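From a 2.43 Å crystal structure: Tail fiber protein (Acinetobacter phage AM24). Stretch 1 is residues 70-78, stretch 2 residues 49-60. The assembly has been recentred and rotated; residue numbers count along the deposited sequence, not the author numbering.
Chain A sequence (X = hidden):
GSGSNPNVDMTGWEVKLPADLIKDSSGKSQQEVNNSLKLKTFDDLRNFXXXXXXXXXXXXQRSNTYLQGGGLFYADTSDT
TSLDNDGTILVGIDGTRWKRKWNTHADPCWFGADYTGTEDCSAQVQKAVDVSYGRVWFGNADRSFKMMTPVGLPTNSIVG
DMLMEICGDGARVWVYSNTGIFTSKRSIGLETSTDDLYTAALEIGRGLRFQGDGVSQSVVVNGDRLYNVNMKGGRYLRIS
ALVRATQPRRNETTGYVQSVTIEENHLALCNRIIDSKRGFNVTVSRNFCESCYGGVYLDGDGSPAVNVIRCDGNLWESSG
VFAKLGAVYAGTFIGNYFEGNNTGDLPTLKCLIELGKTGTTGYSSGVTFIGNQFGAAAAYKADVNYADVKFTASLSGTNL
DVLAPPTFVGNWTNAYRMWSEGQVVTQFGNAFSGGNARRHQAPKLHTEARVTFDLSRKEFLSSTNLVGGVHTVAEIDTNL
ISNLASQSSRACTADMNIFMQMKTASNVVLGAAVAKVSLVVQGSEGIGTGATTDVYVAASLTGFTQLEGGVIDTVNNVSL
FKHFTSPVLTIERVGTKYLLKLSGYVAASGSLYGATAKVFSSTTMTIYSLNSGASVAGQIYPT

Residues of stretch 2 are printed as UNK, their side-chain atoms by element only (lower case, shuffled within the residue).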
ATOM      1  N   GLY A  70     -43.705   8.775  -8.969  1.00 44.76           N
ATOM      2  CA  GLY A  70     -44.792   8.199  -8.208  1.00 42.64           C
ATOM      3  C   GLY A  70     -44.359   7.721  -6.833  1.00 46.28           C
ATOM      4  O   GLY A  70     -43.178   7.681  -6.486  1.00 49.06           O
ATOM      5  N   GLY A  71     -45.348   7.351  -6.033  1.00 48.70           N
ATOM      6  CA  GLY A  71     -45.088   6.836  -4.705  1.00 45.43           C
ATOM      7  C   GLY A  71     -46.319   6.968  -3.828  1.00 44.25           C
ATOM      8  O   GLY A  71     -47.397   7.346  -4.285  1.00 43.94           O
ATOM      9  N   LEU A  72     -46.123   6.647  -2.552  1.00 47.00           N
ATOM     10  CA  LEU A  72     -47.186   6.716  -1.560  1.00 46.86           C
ATOM     11  C   LEU A  72     -47.198   8.086  -0.893  1.00 44.52           C
ATOM     12  O   LEU A  72     -46.145   8.654  -0.592  1.00 45.52           O
ATOM     13  CB  LEU A  72     -47.007   5.628  -0.498  1.00 46.07           C
ATOM     14  CG  LEU A  72     -47.089   4.166  -0.939  1.00 45.85           C
ATOM     15  CD1 LEU A  72     -46.380   3.277   0.069  1.00 40.49           C
ATOM     16  CD2 LEU A  72     -48.542   3.726  -1.116  1.00 40.10           C
ATOM     17  N   PHE A  73     -48.401   8.607  -0.661  1.00 41.55           N
ATOM     18  CA  PHE A  73     -48.603   9.886   0.006  1.00 44.71           C
ATOM     19  C   PHE A  73     -49.670   9.715   1.079  1.00 49.56           C
ATOM     20  O   PHE A  73     -50.707   9.091   0.832  1.00 50.47           O
ATOM     21  CB  PHE A  73     -49.021  10.974  -0.993  1.00 43.80           C
ATOM     22  CG  PHE A  73     -47.925  11.390  -1.935  1.00 48.61           C
ATOM     23  CD1 PHE A  73     -47.693  10.687  -3.108  1.00 45.76           C
ATOM     24  CD2 PHE A  73     -47.121  12.483  -1.643  1.00 51.36           C
ATOM     25  CE1 PHE A  73     -46.681  11.068  -3.972  1.00 39.75           C
ATOM     26  CE2 PHE A  73     -46.108  12.867  -2.505  1.00 48.05           C
ATOM     27  CZ  PHE A  73     -45.889  12.158  -3.670  1.00 42.05           C
ATOM     28  N   TYR A  74     -49.419  10.258   2.267  1.00 48.40           N
ATOM     29  CA  TYR A  74     -50.382  10.210   3.356  1.00 49.17           C
ATOM     30  C   TYR A  74     -50.862  11.615   3.688  1.00 49.63           C
ATOM     31  O   TYR A  74     -50.090  12.577   3.633  1.00 51.83           O
ATOM     32  CB  TYR A  74     -49.799   9.530   4.603  1.00 49.53           C
ATOM     33  CG  TYR A  74     -48.864  10.382   5.429  1.00 54.87           C
ATOM     34  CD1 TYR A  74     -47.522  10.513   5.077  1.00 62.61           C
ATOM     35  CD2 TYR A  74     -49.312  11.035   6.572  1.00 52.65           C
ATOM     36  CE1 TYR A  74     -46.650  11.281   5.830  1.00 63.68           C
ATOM     37  CE2 TYR A  74     -48.454  11.807   7.332  1.00 57.58           C
ATOM     38  CZ  TYR A  74     -47.121  11.926   6.958  1.00 63.86           C
ATOM     39  OH  TYR A  74     -46.259  12.693   7.714  1.00 65.07           O
ATOM     40  N   ALA A  75     -52.146  11.725   4.015  1.00 51.66           N
ATOM     41  CA  ALA A  75     -52.760  13.012   4.337  1.00 53.06           C
ATOM     42  C   ALA A  75     -52.419  13.360   5.780  1.00 53.38           C
ATOM     43  O   ALA A  75     -52.985  12.798   6.719  1.00 53.00           O
ATOM     44  CB  ALA A  75     -54.267  12.963   4.115  1.00 51.00           C
ATOM     45  N   ASP A  76     -51.481  14.287   5.956  1.00 54.33           N
ATOM     46  CA  ASP A  76     -51.070  14.746   7.282  1.00 57.30           C
ATOM     47  C   ASP A  76     -52.099  15.755   7.775  1.00 57.27           C
ATOM     48  O   ASP A  76     -52.019  16.954   7.488  1.00 50.72           O
ATOM     49  CB  ASP A  76     -49.670  15.346   7.229  1.00 57.19           C
ATOM     50  CG  ASP A  76     -49.072  15.550   8.603  1.00 59.13           C
ATOM     51  OD1 ASP A  76     -49.746  15.227   9.603  1.00 60.20           O
ATOM     52  OD2 ASP A  76     -47.927  16.039   8.684  1.00 61.28           O
ATOM     53  N   THR A  77     -53.081  15.258   8.534  1.00 61.89           N
ATOM     54  CA  THR A  77     -54.172  16.106   9.010  1.00 67.25           C
ATOM     55  C   THR A  77     -53.701  17.162  10.002  1.00 69.21           C
ATOM     56  O   THR A  77     -54.366  18.194  10.148  1.00 69.85           O
ATOM     57  CB  THR A  77     -55.273  15.252   9.651  1.00 65.92           C
ATOM     58  OG1 THR A  77     -55.438  14.035   8.911  1.00 62.64           O
ATOM     59  CG2 THR A  77     -56.592  16.007   9.663  1.00 65.78           C
ATOM     60  N   SER A  78     -52.571  16.934  10.674  1.00 69.83           N
ATOM     61  CA  SER A  78     -52.047  17.900  11.632  1.00 71.82           C
ATOM     62  C   SER A  78     -51.357  19.085  10.964  1.00 70.89           C
ATOM     63  O   SER A  78     -51.151  20.112  11.623  1.00 72.71           O
ATOM     64  CB  SER A  78     -51.069  17.212  12.587  1.00 75.21           C
ATOM     65  OG  SER A  78     -49.952  16.678  11.892  1.00 74.77           O
ATOM     66  N   UNK A  49     -59.657  14.584  -2.431  1.00 64.46           N
ATOM     67  CA  UNK A  49     -59.878  14.862  -1.021  1.00 63.67           C
ATOM     68  C   UNK A  49     -59.834  13.564  -0.233  1.00 63.38           C
ATOM     69  O   UNK A  49     -60.482  12.587  -0.632  1.00 65.51           O
ATOM     70  c   UNK A  49     -63.360  17.695  -0.199  1.00 74.86           C
ATOM     71  n   UNK A  49     -64.774  18.153  -0.316  1.00 79.16           N
ATOM     72  c   UNK A  49     -62.711  17.474  -1.556  1.00 69.82           C
ATOM     73  c   UNK A  49     -61.282  16.967  -1.413  1.00 65.31           C
ATOM     74  c   UNK A  49     -61.225  15.567  -0.810  1.00 62.64           C
ATOM     75  N   UNK A  50     -59.086  13.503   0.867  1.00 58.29           N
ATOM     76  CA  UNK A  50     -58.961  12.238   1.600  1.00 56.14           C
ATOM     77  C   UNK A  50     -60.279  11.826   2.234  1.00 55.35           C
ATOM     78  O   UNK A  50     -61.089  12.660   2.644  1.00 57.17           O
ATOM     79  c   UNK A  50     -57.992  14.025   2.857  1.00 53.26           C
ATOM     80  c   UNK A  50     -57.906  12.549   2.668  1.00 52.66           C
ATOM     81  c   UNK A  50     -58.333  14.594   1.510  1.00 55.27           C
ATOM     82  N   UNK A  51     -60.487  10.515   2.309  1.00 55.69           N
ATOM     83  CA  UNK A  51     -61.714  10.000   2.901  1.00 61.70           C
ATOM     84  C   UNK A  51     -61.596   9.850   4.418  1.00 68.17           C
ATOM     85  O   UNK A  51     -62.589  10.015   5.132  1.00 75.16           O
ATOM     86  c   UNK A  51     -61.016   7.629   2.401  1.00 64.24           C
ATOM     87  c   UNK A  51     -61.424   6.257   1.929  1.00 67.74           C
ATOM     88  c   UNK A  51     -62.116   8.671   2.239  1.00 62.32           C
ATOM     89  c   UNK A  51     -62.411   8.881   0.762  1.00 59.46           C
ATOM     90  N   UNK A  52     -60.404   9.548   4.930  1.00 65.49           N
ATOM     91  CA  UNK A  52     -60.155   9.470   6.363  1.00 66.64           C
ATOM     92  C   UNK A  52     -58.900  10.278   6.674  1.00 70.90           C
ATOM     93  O   UNK A  52     -58.155  10.682   5.781  1.00 72.01           O
ATOM     94  c   UNK A  52     -60.003   8.016   6.864  1.00 64.08           C
ATOM     95  c   UNK A  52     -58.882   7.303   6.119  1.00 62.53           C
ATOM     96  c   UNK A  52     -61.315   7.255   6.721  1.00 66.10           C
ATOM     97  N   UNK A  53     -58.678  10.514   7.964  1.00 73.44           N
ATOM     98  CA  UNK A  53     -57.489  11.226   8.408  1.00 74.17           C
ATOM     99  C   UNK A  53     -56.298  10.277   8.418  1.00 69.14           C
ATOM    100  O   UNK A  53     -56.383   9.164   8.946  1.00 68.37           O
ATOM    101  c   UNK A  53     -58.665  13.006   9.779  1.00 84.20           C
ATOM    102  o   UNK A  53     -59.276  13.310   8.752  1.00 84.67           O
ATOM    103  c   UNK A  53     -57.711  11.823   9.798  1.00 82.14           C
ATOM    104  n   UNK A  53     -58.800  13.676  10.918  1.00 82.79           N
ATOM    105  N   UNK A  54     -55.190  10.717   7.827  1.00 64.90           N
ATOM    106  CA  UNK A  54     -54.020   9.870   7.722  1.00 60.13           C
ATOM    107  C   UNK A  54     -54.100   8.812   6.650  1.00 54.63           C
ATOM    108  O   UNK A  54     -53.380   7.810   6.728  1.00 52.95           O
ATOM    109  N   UNK A  55     -54.960   8.995   5.652  1.00 53.43           N
ATOM    110  CA  UNK A  55     -55.077   8.021   4.577  1.00 50.47           C
ATOM    111  C   UNK A  55     -53.814   8.028   3.728  1.00 48.65           C
ATOM    112  O   UNK A  55     -53.236   9.083   3.459  1.00 46.17           O
ATOM    113  o   UNK A  55     -57.870   9.054   1.535  1.00 57.58           O
ATOM    114  c   UNK A  55     -57.549   7.867   1.557  1.00 49.86           C
ATOM    115  c   UNK A  55     -56.302   8.332   3.712  1.00 49.68           C
ATOM    116  c   UNK A  55     -56.542   7.353   2.569  1.00 48.37           C
ATOM    117  n   UNK A  55     -58.055   6.973   0.712  1.00 45.26           N
ATOM    118  N   UNK A  56     -53.376   6.844   3.317  1.00 49.81           N
ATOM    119  CA  UNK A  56     -52.269   6.707   2.378  1.00 48.82           C
ATOM    120  C   UNK A  56     -52.825   6.256   1.036  1.00 48.53           C
ATOM    121  O   UNK A  56     -53.527   5.240   0.959  1.00 49.26           O
ATOM    122  c   UNK A  56     -51.214   5.721   2.881  1.00 48.51           C
ATOM    123  o   UNK A  56     -50.826   6.061   4.217  1.00 49.54           O
ATOM    124  c   UNK A  56     -49.984   5.776   1.983  1.00 50.47           C
ATOM    125  N   UNK A  57     -52.520   7.019  -0.012  1.00 42.71           N
ATOM    126  CA  UNK A  57     -52.898   6.691  -1.377  1.00 42.54           C
ATOM    127  C   UNK A  57     -51.633   6.625  -2.220  1.00 47.22           C
ATOM    128  O   UNK A  57     -50.580   7.154  -1.856  1.00 49.29           O
ATOM    129  c   UNK A  57     -55.187   7.721  -1.179  1.00 43.82           C
ATOM    130  c   UNK A  57     -53.890   7.711  -1.973  1.00 43.43           C
ATOM    131  c   UNK A  57     -53.266   9.097  -2.006  1.00 44.04           C
ATOM    132  N   UNK A  58     -51.747   5.971  -3.368  1.00 47.15           N
ATOM    133  CA  UNK A  58     -50.636   5.832  -4.295  1.00 47.24           C
ATOM    134  C   UNK A  58     -50.864   6.724  -5.507  1.00 50.02           C
ATOM    135  O   UNK A  58     -51.922   6.654  -6.143  1.00 51.70           O
ATOM    136  o   UNK A  58     -46.568   3.765  -8.783  1.00 51.50           O
ATOM    137  c   UNK A  58     -49.421   4.203  -5.803  1.00 46.79           C
ATOM    138  c   UNK A  58     -50.466   4.376  -4.732  1.00 47.53           C
ATOM    139  c   UNK A  58     -48.839   3.922  -8.116  1.00 44.68           C
ATOM    140  c   UNK A  58     -47.503   3.913  -7.785  1.00 46.56           C
ATOM    141  c   UNK A  58     -49.784   4.067  -7.132  1.00 42.87           C
ATOM    142  c   UNK A  58     -47.108   4.049  -6.473  1.00 43.92           C
ATOM    143  c   UNK A  58     -48.066   4.195  -5.486  1.00 46.16           C
ATOM    144  N   UNK A  59     -49.881   7.564  -5.819  1.00 49.90           N
ATOM    145  CA  UNK A  59     -49.889   8.373  -7.034  1.00 49.36           C
ATOM    146  C   UNK A  59     -48.974   7.705  -8.050  1.00 51.76           C
ATOM    147  O   UNK A  59     -47.816   7.390  -7.743  1.00 54.06           O
ATOM    148  c   UNK A  59     -50.235  10.400  -5.590  1.00 50.59           C
ATOM    149  c   UNK A  59     -49.615  10.674  -7.996  1.00 48.79           C
ATOM    150  c   UNK A  59     -49.445   9.819  -6.752  1.00 49.62           C
ATOM    151  N   UNK A  60     -49.488   7.497  -9.263  1.00 48.59           N
ATOM    152  CA  UNK A  60     -48.774   6.677 -10.230  1.00 44.02           C
ATOM    153  C   UNK A  60     -47.525   7.340 -10.784  1.00 41.79           C
ATOM    154  O   UNK A  60     -46.494   6.689 -10.955  1.00 41.76           O
TER

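Position 49 carries four carbons in a row ending in a nitrogen, and the chain stays clear of stretch 1; it is K49. At position 50 three carbons close a ring onto the backbone nitrogen, which defines P50; its CB lies 3.9 Å from A75 CB, a small apolar contact. Position 51 has four carbons forked at the first, with one arm two carbons long, out of reach of stretch 1: I51. At position 52 the CA-to-CB bond points away from stretch 1, and the side chain is a fork of three atoms, all carbon, with no oxygen as threonine would have: V52.

At position 53 two carbons end in one oxygen and one nitrogen, the short amide of N53, whose CB comes within 3.3 Å of T77 OG1. Position 54 has no side-chain atoms and a phi of 77°, a value that favours glycine; G54 N gives a weak hydrogen bond of 3.2 Å to A75 O. Position 55 bears three carbons, the third carrying one oxygen and one nitrogen, so it is Q55. Its OE1 accepts a 3.1 Å hydrogen bond from I51 N, bracing the type II turn that runs from V52 to Q55, while its backbone O receives A75 N at 2.9 Å.

Position 56 opens the strand with one carbon carrying an oxygen and a carbon: T56, with OG1 3.6 Å from Y74 CB and CG2 3.9 Å from L72 CB. Position 57 again has one carbon carrying two, as V57, and its backbone is paired twice with F73: V57 N to F73 O and F73 N to V57 O, both 2.9 Å. At position 58 a carbon leads to a six-carbon ring bearing an oxygen, hence Y58; its CD2 sits 3.4 Å from G71 O, and its CB 4.1 Å from L72 CD2. Position 59 is a third three-carbon fork, V59, whose CG2 packs 3.6 Å from F73 CD1. Position 60 lacks a side chain and is G60.

The contact is essentially an antiparallel strand pairing. V59 N to G71 O at 2.9 Å and G71 N to V59 O at 3.0 Å repeat the pattern of V57 and F73, so peptide groups supply most of the polar contact and do not themselves specify side chains. The side chains divide between the two faces of the sheet: L72, Y74, T56 and Y58 lie on one, F73, V57 and V59 on the other, where V59 CG2 meets F73 CD1 at 3.6 Å. Backbone shape matters too, since a CB on G70 would fall 2.3 Å from G60 O, and G71 adopts angles that call for glycine.

Stretch 2 (49-60) KPIVNGQTVYVG
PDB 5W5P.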